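Local coordinates for uncharacterized protein Rv3404c/MT3512 (Mycobacterium tuberculosis, PDB 4PZU) that is of unknown function but belongs to the formyltransferase family, with a formyl transferase domain and a C-terminal domain of the N-formyltransferase dimerization type, at residues L26-N31 with P62-A67; Y77-S82 with D176-G181; L81-K86 with D165-L170. One frame throughout, in Å; residues are numbered along the deposited sequence.

Contact 1 (L26-N31 with P62-A67); sequences LILTDN and PRCDVA
Leu28 has its CG beside the backbone N and anti to the carbonyl carbon (chi1 -63°), and from there its two methyls fork toward the loop 62-67. Val66 meets it with one branch: chi1 of -167° sends CG1 away from the backbone N and leaves CG2 to face Leu28. The two side chains reach each other tip to tip, Leu28 CD1 lying 3.8 Å from Val66 CG2. The other methyl goes to Cys64. Leu28 CD2 sits 4.0 Å from Cys64 CB. The sulfur is slightly farther, with 4.2 Å between Cys64 SG and Leu28 CD2. Both touches are apolar. The contact lies on one face of the sheet of a Rossmann-like alpha/beta fold, in which strand 25-29 runs parallel between strands 48-51 and 79-83. Ile27, next to Leu28, packs instead on helix 32-45. Ile73 of helix 70-76 extends the apolar patch, touching Leu26, Cys64 and Val66. A bound 1,2-ethanediol lies about 3 Å from the nearest side-chain atom of Cys64. Farther along the chain, Thr29 OG1 accepts from Asn31 N at 3.0 Å in an ST turn, with a fairly straight N-H...O angle of 163°. Asn31 OD1 then caps the start of helix 32-45 at the backbone N of Ala34.

Contact 2 (Y77-S82 with D176-G181); sequences YDLVLS and DAIRDG
Arg179, whose CA lies 4.3 Å from Leu79 CD2, carries a guanidinium with Asp176 CA over the centre of one face and Asp180 CG at its edge, in plane. This is helix-on-sheet packing of an alpha/beta fold. The last turn of helix 156-180 lies against strand 79-83, and residues 176-180 of the helix run at 138° to residues 79-82 of the strand. Arg179 grips Asp180 side-on with two nitrogens. NE reaches Asp180 OD1 at 3.0 Å, coming from above the carboxylate plane by 47°. NH2 meets Asp180 OD2 on its syn side at 3.1 Å. The third nitrogen is used as well: Arg179 NH1 forms a salt bridge with Asp176 OD1 at 2.9 Å. This network should fix the rotation of the guanidinium. The side chain of Arg179 leaves the helix pointing away from the strand. The apolar contact is made by Ile178. Its CG2 is anti to the backbone N and meets Leu79 CD2 at 4.0 Å, the two side chains crossing at about a right angle. Leu81 joins more loosely, its CD1 being 4.4 Å from Ile178 CG2. Both leucines also touch Val100 of strand 98-103. The helix stops in a Schellman motif, with Gly181 at its C-prime position in a positive-phi conformation. Near that end, Arg98 NH1 is hydrogen-bonded to Ile178 O, the same carbonyl oxygen that lies 4.0 Å from Leu79 CD2.

Contact 3 (L81-K86 with D165-L170); sequences LSFHCK and DIEREL
A buried histidine-carboxylate hydrogen bond ties the end of strand 79-83 to the middle of helix 156-180. His84 NE2 donates to Glu167 OE2 at 2.6 Å, a short bond with an N-H...O angle of 159°. The bond reaches the syn lone pair of OE2. The carboxylate lies at the edge of the imidazole, and the two planes stand 82° apart, nearly perpendicular. Glu167 gets there with a fully stretched chain: CG is anti to the backbone N (chi1 -176°), and the side chain runs extended beyond it. Its second oxygen turns to the neighbouring ring. Glu167 OE1 is 3.3 Å from Phe83 CD2, at the ring edge and near its plane, so it faces the C-H edge at CD2 and not the pi face. Ala34 and Val102 also touch Glu167, while Tyr160 and Met164 of the same helix pack on His84. Just after the strand, Lys86 NZ donates to His84 O at 3.1 Å. His84 thus stands just past the C-terminal end of a parallel strand, the edge of the sheet where Rossmann-like folds commonly place their binding sites.

Contact 1 comes first along the chain. It closes a loop of 30 residues that holds helix 32-45 and strand 48-51, and it is complete before the others begin. Contacts 2 and 3 both begin on strand 79-83, overlapping at Leu81 and Ser82. The 78-residue loop of contact 3 nests inside the 93-residue loop of contact 2, so none of the three cross. Both larger loops enclose strands 98-103, 126-132 and 142-148. Contacts 2 and 3 fasten helix 156-180 to strand 79-83 at two levels. Strand 25-29 of contact 1 lies beside that strand, where the backbones of Leu26 and Leu81 are probably hydrogen-bonded.

Contact 1 (L26-N31 with P62-A67)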
loop_
_atom_site.group_PDB
_atom_site.type_symbol
_atom_site.label_atom_id
_atom_site.label_comp_id
_atom_site.label_asym_id
_atom_site.label_seq_id
_atom_site.Cartn_x
_atom_site.Cartn_y
_atom_site.Cartn_z
ATOM N N LEU A 26 -0.980 37.668 -18.677
ATOM C CA LEU A 26 -1.350 36.383 -19.251
ATOM C C LEU A 26 -0.859 35.274 -18.338
ATOM O O LEU A 26 0.348 35.141 -18.113
ATOM C CB LEU A 26 -0.731 36.210 -20.658
ATOM C CG LEU A 26 -0.934 34.865 -21.391
ATOM C CD1 LEU A 26 -2.392 34.481 -21.634
ATOM C CD2 LEU A 26 -0.143 34.833 -22.703
ATOM N N ILE A 27 -1.794 34.488 -17.820
ATOM C CA ILE A 27 -1.456 33.240 -17.138
ATOM C C ILE A 27 -1.561 32.071 -18.112
ATOM O O ILE A 27 -2.512 31.985 -18.912
ATOM C CB ILE A 27 -2.315 33.033 -15.871
ATOM C CG1 ILE A 27 -1.905 34.098 -14.825
ATOM C CG2 ILE A 27 -2.120 31.636 -15.308
ATOM C CD1 ILE A 27 -2.794 34.187 -13.597
ATOM N N LEU A 28 -0.545 31.201 -18.089
ATOM C CA LEU A 28 -0.582 29.923 -18.818
ATOM C C LEU A 28 -0.391 28.788 -17.827
ATOM O O LEU A 28 0.559 28.813 -17.028
ATOM C CB LEU A 28 0.559 29.848 -19.838
ATOM C CG LEU A 28 0.484 30.907 -20.924
ATOM C CD1 LEU A 28 1.860 31.070 -21.586
ATOM C CD2 LEU A 28 -0.580 30.520 -21.957
ATOM N N THR A 29 -1.277 27.804 -17.867
ATOM C CA THR A 29 -1.009 26.562 -17.154
ATOM C C THR A 29 -1.858 25.442 -17.680
ATOM O O THR A 29 -2.987 25.681 -18.189
ATOM C CB THR A 29 -1.153 26.712 -15.622
ATOM O OG1 THR A 29 -0.823 25.479 -15.005
ATOM C CG2 THR A 29 -2.601 27.109 -15.194
ATOM N N ASP A 30 -1.328 24.228 -17.564
ATOM C CA ASP A 30 -2.050 23.037 -17.967
ATOM C C ASP A 30 -2.531 22.294 -16.739
ATOM O O ASP A 30 -3.284 21.307 -16.823
ATOM C CB ASP A 30 -1.170 22.143 -18.852
ATOM C CG ASP A 30 -1.087 22.653 -20.301
ATOM O OD1 ASP A 30 -1.608 23.743 -20.589
ATOM O OD2 ASP A 30 -0.503 21.959 -21.169
ATOM N N ASN A 31 -2.122 22.788 -15.582
ATOM C CA ASN A 31 -2.406 22.106 -14.344
ATOM C C ASN A 31 -3.740 22.523 -13.710
ATOM O O ASN A 31 -4.057 23.726 -13.620
ATOM C CB ASN A 31 -1.266 22.377 -13.359
ATOM C CG ASN A 31 -1.499 21.697 -12.046
ATOM O OD1 ASN A 31 -2.166 22.225 -11.162
ATOM N ND2 ASN A 31 -0.988 20.499 -11.925
ATOM N N PRO A 62 -9.587 28.262 -22.558
ATOM C CA PRO A 62 -9.105 28.591 -23.894
ATOM C C PRO A 62 -7.626 28.242 -24.098
ATOM O O PRO A 62 -6.837 28.148 -23.132
ATOM C CB PRO A 62 -9.354 30.111 -24.016
ATOM C CG PRO A 62 -9.260 30.594 -22.602
ATOM C CD PRO A 62 -9.816 29.473 -21.740
ATOM N N ARG A 63 -7.248 28.045 -25.356
ATOM C CA ARG A 63 -5.926 27.475 -25.643
ATOM C C ARG A 63 -5.058 28.482 -26.374
ATOM O O ARG A 63 -5.533 29.232 -27.229
ATOM C CB ARG A 63 -6.062 26.165 -26.433
ATOM C CG ARG A 63 -6.846 25.080 -25.682
ATOM C CD ARG A 63 -7.315 23.951 -26.607
ATOM N NE ARG A 63 -8.074 22.890 -25.905
ATOM C CZ ARG A 63 -7.529 21.959 -25.123
ATOM N NH1 ARG A 63 -6.221 21.960 -24.876
ATOM N NH2 ARG A 63 -8.302 21.043 -24.542
ATOM N N CYS A 64 -3.781 28.499 -26.019
ATOM C CA CYS A 64 -2.800 29.426 -26.613
ATOM C C CYS A 64 -1.574 28.618 -27.038
ATOM O O CYS A 64 -0.971 27.917 -26.217
ATOM C CB CYS A 64 -2.383 30.460 -25.563
ATOM S SG CYS A 64 -0.964 31.495 -25.982
ATOM N N ASP A 65 -1.237 28.703 -28.325
ATOM C CA ASP A 65 -0.067 28.038 -28.895
ATOM C C ASP A 65 1.057 29.048 -28.787
ATOM O O ASP A 65 1.260 29.867 -29.686
ATOM C CB ASP A 65 -0.323 27.643 -30.370
ATOM C CG ASP A 65 0.817 26.779 -30.977
ATOM O OD1 ASP A 65 1.912 26.656 -30.376
ATOM O OD2 ASP A 65 0.615 26.232 -32.078
ATOM N N VAL A 66 1.792 28.985 -27.686
ATOM C CA VAL A 66 2.715 30.066 -27.332
ATOM C C VAL A 66 3.767 30.355 -28.415
ATOM O O VAL A 66 4.018 31.508 -28.732
ATOM C CB VAL A 66 3.372 29.812 -25.964
ATOM C CG1 VAL A 66 4.055 31.074 -25.476
ATOM C CG2 VAL A 66 2.298 29.378 -24.967
ATOM N N ALA A 67 4.358 29.311 -28.988
ATOM C CA ALA A 67 5.365 29.496 -30.052
ATOM C C ALA A 67 4.804 30.286 -31.248
ATOM O O ALA A 67 5.521 31.098 -31.848
ATOM C CB ALA A 67 5.929 28.160 -30.513
#

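Contact 2 (Y77-S82 with D176-G181)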
loop_
_atom_site.group_PDB
_atom_site.type_symbol
_atom_site.label_atom_id
_atom_site.label_comp_id
_atom_site.label_asym_id
_atom_site.label_seq_id
_atom_site.Cartn_x
_atom_site.Cartn_y
_atom_site.Cartn_z
ATOM N N TYR A 77 0.204 41.998 -23.680
ATOM C CA TYR A 77 0.367 41.752 -22.220
ATOM C C TYR A 77 1.624 42.398 -21.667
ATOM O O TYR A 77 2.547 42.644 -22.415
ATOM C CB TYR A 77 0.409 40.247 -21.921
ATOM C CG TYR A 77 -0.865 39.538 -22.327
ATOM C CD1 TYR A 77 -1.973 39.510 -21.483
ATOM C CD2 TYR A 77 -0.962 38.916 -23.560
ATOM C CE1 TYR A 77 -3.144 38.869 -21.854
ATOM C CE2 TYR A 77 -2.120 38.282 -23.947
ATOM C CZ TYR A 77 -3.206 38.254 -23.088
ATOM O OH TYR A 77 -4.348 37.625 -23.506
ATOM N N ASP A 78 1.659 42.634 -20.355
ATOM C CA ASP A 78 2.803 43.258 -19.672
ATOM C C ASP A 78 3.566 42.235 -18.883
ATOM O O ASP A 78 4.701 42.467 -18.476
ATOM C CB ASP A 78 2.302 44.293 -18.666
ATOM C CG ASP A 78 1.594 45.450 -19.336
ATOM O OD1 ASP A 78 2.194 46.057 -20.236
ATOM O OD2 ASP A 78 0.443 45.740 -18.981
ATOM N N LEU A 79 2.912 41.116 -18.605
ATOM C CA LEU A 79 3.547 40.055 -17.835
ATOM C C LEU A 79 2.953 38.735 -18.267
ATOM O O LEU A 79 1.716 38.626 -18.464
ATOM C CB LEU A 79 3.362 40.280 -16.329
ATOM C CG LEU A 79 3.650 39.119 -15.362
ATOM C CD1 LEU A 79 5.157 38.935 -15.115
ATOM C CD2 LEU A 79 2.975 39.347 -14.044
ATOM N N VAL A 80 3.827 37.740 -18.404
ATOM C CA VAL A 80 3.409 36.365 -18.632
ATOM C C VAL A 80 3.800 35.570 -17.396
ATOM O O VAL A 80 4.978 35.512 -16.999
ATOM C CB VAL A 80 4.028 35.730 -19.910
ATOM C CG1 VAL A 80 3.624 34.285 -20.005
ATOM C CG2 VAL A 80 3.559 36.440 -21.189
ATOM N N LEU A 81 2.795 34.971 -16.776
ATOM C CA LEU A 81 2.998 34.237 -15.540
ATOM C C LEU A 81 2.537 32.786 -15.769
ATOM O O LEU A 81 1.348 32.542 -15.951
ATOM C CB LEU A 81 2.213 34.924 -14.385
ATOM C CG LEU A 81 2.204 34.234 -13.008
ATOM C CD1 LEU A 81 3.637 34.109 -12.544
ATOM C CD2 LEU A 81 1.349 34.986 -11.969
ATOM N N SER A 82 3.466 31.833 -15.801
ATOM C CA SER A 82 3.079 30.441 -16.046
ATOM C C SER A 82 3.145 29.639 -14.773
ATOM O O SER A 82 3.866 30.006 -13.836
ATOM C CB SER A 82 3.978 29.815 -17.126
ATOM O OG SER A 82 5.323 29.836 -16.689
ATOM N N ASP A 176 1.567 40.880 -5.591
ATOM C CA ASP A 176 1.718 42.326 -5.885
ATOM C C ASP A 176 3.115 42.642 -6.396
ATOM O O ASP A 176 3.274 43.397 -7.352
ATOM C CB ASP A 176 1.425 43.161 -4.634
ATOM C CG ASP A 176 -0.056 43.174 -4.252
ATOM O OD1 ASP A 176 -0.959 42.950 -5.093
ATOM O OD2 ASP A 176 -0.329 43.457 -3.078
ATOM N N ALA A 177 4.115 42.050 -5.767
ATOM C CA ALA A 177 5.502 42.241 -6.166
ATOM C C ALA A 177 5.756 41.673 -7.556
ATOM O O ALA A 177 6.439 42.298 -8.356
ATOM C CB ALA A 177 6.447 41.595 -5.161
ATOM N N ILE A 178 5.218 40.480 -7.824
ATOM C CA ILE A 178 5.302 39.879 -9.158
ATOM C C ILE A 178 4.632 40.788 -10.190
ATOM O O ILE A 178 5.213 41.086 -11.240
ATOM C CB ILE A 178 4.631 38.502 -9.190
ATOM C CG1 ILE A 178 5.415 37.532 -8.299
ATOM C CG2 ILE A 178 4.513 37.986 -10.615
ATOM C CD1 ILE A 178 4.639 36.267 -7.995
ATOM N N ARG A 179 3.420 41.228 -9.879
ATOM C CA ARG A 179 2.650 42.098 -10.754
ATOM C C ARG A 179 3.427 43.402 -11.070
ATOM O O ARG A 179 3.528 43.798 -12.248
ATOM C CB ARG A 179 1.283 42.399 -10.134
ATOM C CG ARG A 179 0.345 43.251 -10.985
ATOM C CD ARG A 179 -0.696 43.957 -10.107
ATOM N NE ARG A 179 -0.042 44.809 -9.111
ATOM C CZ ARG A 179 -0.507 45.053 -7.891
ATOM N NH1 ARG A 179 -1.658 44.511 -7.487
ATOM N NH2 ARG A 179 0.197 45.823 -7.061
ATOM N N ASP A 180 4.002 44.017 -10.027
ATOM C CA ASP A 180 4.673 45.324 -10.144
ATOM C C ASP A 180 6.100 45.193 -10.650
ATOM O O ASP A 180 6.701 46.178 -11.072
ATOM C CB ASP A 180 4.711 46.036 -8.792
ATOM C CG ASP A 180 3.335 46.427 -8.303
ATOM O OD1 ASP A 180 2.383 46.497 -9.129
ATOM O OD2 ASP A 180 3.207 46.662 -7.080
ATOM N N GLY A 181 6.628 43.980 -10.576
ATOM C CA GLY A 181 8.033 43.719 -10.862
ATOM C C GLY A 181 8.948 44.324 -9.813
ATOM O O GLY A 181 10.108 44.620 -10.099
#

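Contact 3 (L81-K86 with D165-L170)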
loop_
_atom_site.group_PDB
_atom_site.type_symbol
_atom_site.label_atom_id
_atom_site.label_comp_id
_atom_site.label_asym_id
_atom_site.label_seq_id
_atom_site.Cartn_x
_atom_site.Cartn_y
_atom_site.Cartn_z
ATOM N N LEU A 81 2.795 34.971 -16.776
ATOM C CA LEU A 81 2.998 34.237 -15.540
ATOM C C LEU A 81 2.537 32.786 -15.769
ATOM O O LEU A 81 1.348 32.542 -15.951
ATOM C CB LEU A 81 2.213 34.924 -14.385
ATOM C CG LEU A 81 2.204 34.234 -13.008
ATOM C CD1 LEU A 81 3.637 34.109 -12.544
ATOM C CD2 LEU A 81 1.349 34.986 -11.969
ATOM N N SER A 82 3.466 31.833 -15.801
ATOM C CA SER A 82 3.079 30.441 -16.046
ATOM C C SER A 82 3.145 29.639 -14.773
ATOM O O SER A 82 3.866 30.006 -13.836
ATOM C CB SER A 82 3.978 29.815 -17.126
ATOM O OG SER A 82 5.323 29.836 -16.689
ATOM N N PHE A 83 2.410 28.530 -14.726
ATOM C CA PHE A 83 2.451 27.652 -13.559
ATOM C C PHE A 83 2.781 26.232 -14.037
ATOM O O PHE A 83 2.082 25.730 -14.927
ATOM C CB PHE A 83 1.069 27.615 -12.871
ATOM C CG PHE A 83 0.670 28.911 -12.190
ATOM C CD1 PHE A 83 0.267 30.014 -12.936
ATOM C CD2 PHE A 83 0.696 29.016 -10.789
ATOM C CE1 PHE A 83 -0.089 31.186 -12.313
ATOM C CE2 PHE A 83 0.339 30.216 -10.153
ATOM C CZ PHE A 83 -0.051 31.303 -10.916
ATOM N N HIS A 84 3.808 25.597 -13.446
ATOM C CA HIS A 84 4.180 24.212 -13.761
ATOM C C HIS A 84 4.572 24.051 -15.244
ATOM O O HIS A 84 4.364 23.001 -15.843
ATOM C CB HIS A 84 3.049 23.190 -13.429
ATOM C CG HIS A 84 2.492 23.309 -12.048
ATOM N ND1 HIS A 84 1.757 22.302 -11.453
ATOM C CD2 HIS A 84 2.538 24.323 -11.151
ATOM C CE1 HIS A 84 1.400 22.678 -10.243
ATOM N NE2 HIS A 84 1.859 23.907 -10.034
ATOM N N CYS A 85 5.166 25.082 -15.821
ATOM C CA CYS A 85 5.395 25.081 -17.251
ATOM C C CYS A 85 6.486 24.052 -17.558
ATOM O O CYS A 85 7.491 23.945 -16.809
ATOM C CB CYS A 85 5.774 26.462 -17.696
ATOM S SG CYS A 85 6.250 26.506 -19.435
ATOM N N LYS A 86 6.235 23.227 -18.575
ATOM C CA LYS A 86 7.172 22.144 -18.929
ATOM C C LYS A 86 7.884 22.355 -20.253
ATOM O O LYS A 86 8.904 21.723 -20.501
ATOM C CB LYS A 86 6.493 20.776 -18.904
ATOM C CG LYS A 86 6.491 20.151 -17.527
ATOM C CD LYS A 86 5.354 19.167 -17.439
ATOM C CE LYS A 86 5.005 18.889 -15.990
ATOM N NZ LYS A 86 4.094 19.926 -15.407
ATOM N N ASP A 165 -1.159 23.645 -1.657
ATOM C CA ASP A 165 -1.484 24.652 -0.606
ATOM C C ASP A 165 -0.390 25.662 -0.499
ATOM O O ASP A 165 -0.645 26.855 -0.430
ATOM C CB ASP A 165 -1.654 24.004 0.763
ATOM C CG ASP A 165 -2.901 23.137 0.832
ATOM O OD1 ASP A 165 -3.873 23.401 0.076
ATOM O OD2 ASP A 165 -2.903 22.175 1.628
ATOM N N ILE A 166 0.855 25.173 -0.487
ATOM C CA ILE A 166 1.994 26.073 -0.353
ATOM C C ILE A 166 2.111 26.989 -1.577
ATOM O O ILE A 166 2.395 28.154 -1.437
ATOM C CB ILE A 166 3.306 25.311 -0.107
ATOM C CG1 ILE A 166 3.277 24.640 1.257
ATOM C CG2 ILE A 166 4.497 26.254 -0.185
ATOM C CD1 ILE A 166 4.377 23.602 1.383
ATOM N N GLU A 167 1.910 26.449 -2.774
ATOM C CA GLU A 167 1.908 27.267 -3.967
ATOM C C GLU A 167 0.906 28.432 -3.859
ATOM O O GLU A 167 1.259 29.581 -4.120
ATOM C CB GLU A 167 1.606 26.432 -5.185
ATOM C CG GLU A 167 1.675 27.218 -6.480
ATOM C CD GLU A 167 1.420 26.327 -7.680
ATOM O OE1 GLU A 167 0.508 26.639 -8.451
ATOM O OE2 GLU A 167 2.102 25.301 -7.846
ATOM N N ARG A 168 -0.326 28.138 -3.441
ATOM C CA ARG A 168 -1.329 29.189 -3.314
ATOM C C ARG A 168 -0.885 30.227 -2.257
ATOM O O ARG A 168 -0.978 31.437 -2.502
ATOM C CB ARG A 168 -2.695 28.586 -2.973
ATOM C CG ARG A 168 -3.774 29.633 -2.672
ATOM C CD ARG A 168 -5.161 29.011 -2.354
ATOM N NE ARG A 168 -5.680 28.347 -3.573
ATOM C CZ ARG A 168 -6.537 28.910 -4.446
ATOM N NH1 ARG A 168 -7.007 30.151 -4.227
ATOM N NH2 ARG A 168 -6.928 28.240 -5.525
ATOM N N GLU A 169 -0.381 29.746 -1.115
ATOM C CA GLU A 169 0.126 30.632 -0.065
ATOM C C GLU A 169 1.205 31.572 -0.578
ATOM O O GLU A 169 1.168 32.766 -0.307
ATOM C CB GLU A 169 0.711 29.839 1.121
ATOM C CG GLU A 169 -0.364 29.056 1.862
ATOM C CD GLU A 169 0.184 28.002 2.835
ATOM O OE1 GLU A 169 1.340 28.224 3.365
ATOM O OE2 GLU A 169 -0.573 26.961 3.025
ATOM N N LEU A 170 2.186 31.008 -1.260
ATOM C CA LEU A 170 3.360 31.779 -1.704
ATOM C C LEU A 170 2.978 32.771 -2.818
ATOM O O LEU A 170 3.333 33.940 -2.778
ATOM C CB LEU A 170 4.459 30.813 -2.174
ATOM C CG LEU A 170 5.883 31.368 -2.380
ATOM C CD1 LEU A 170 6.509 31.796 -1.032
ATOM C CD2 LEU A 170 6.755 30.305 -3.049
#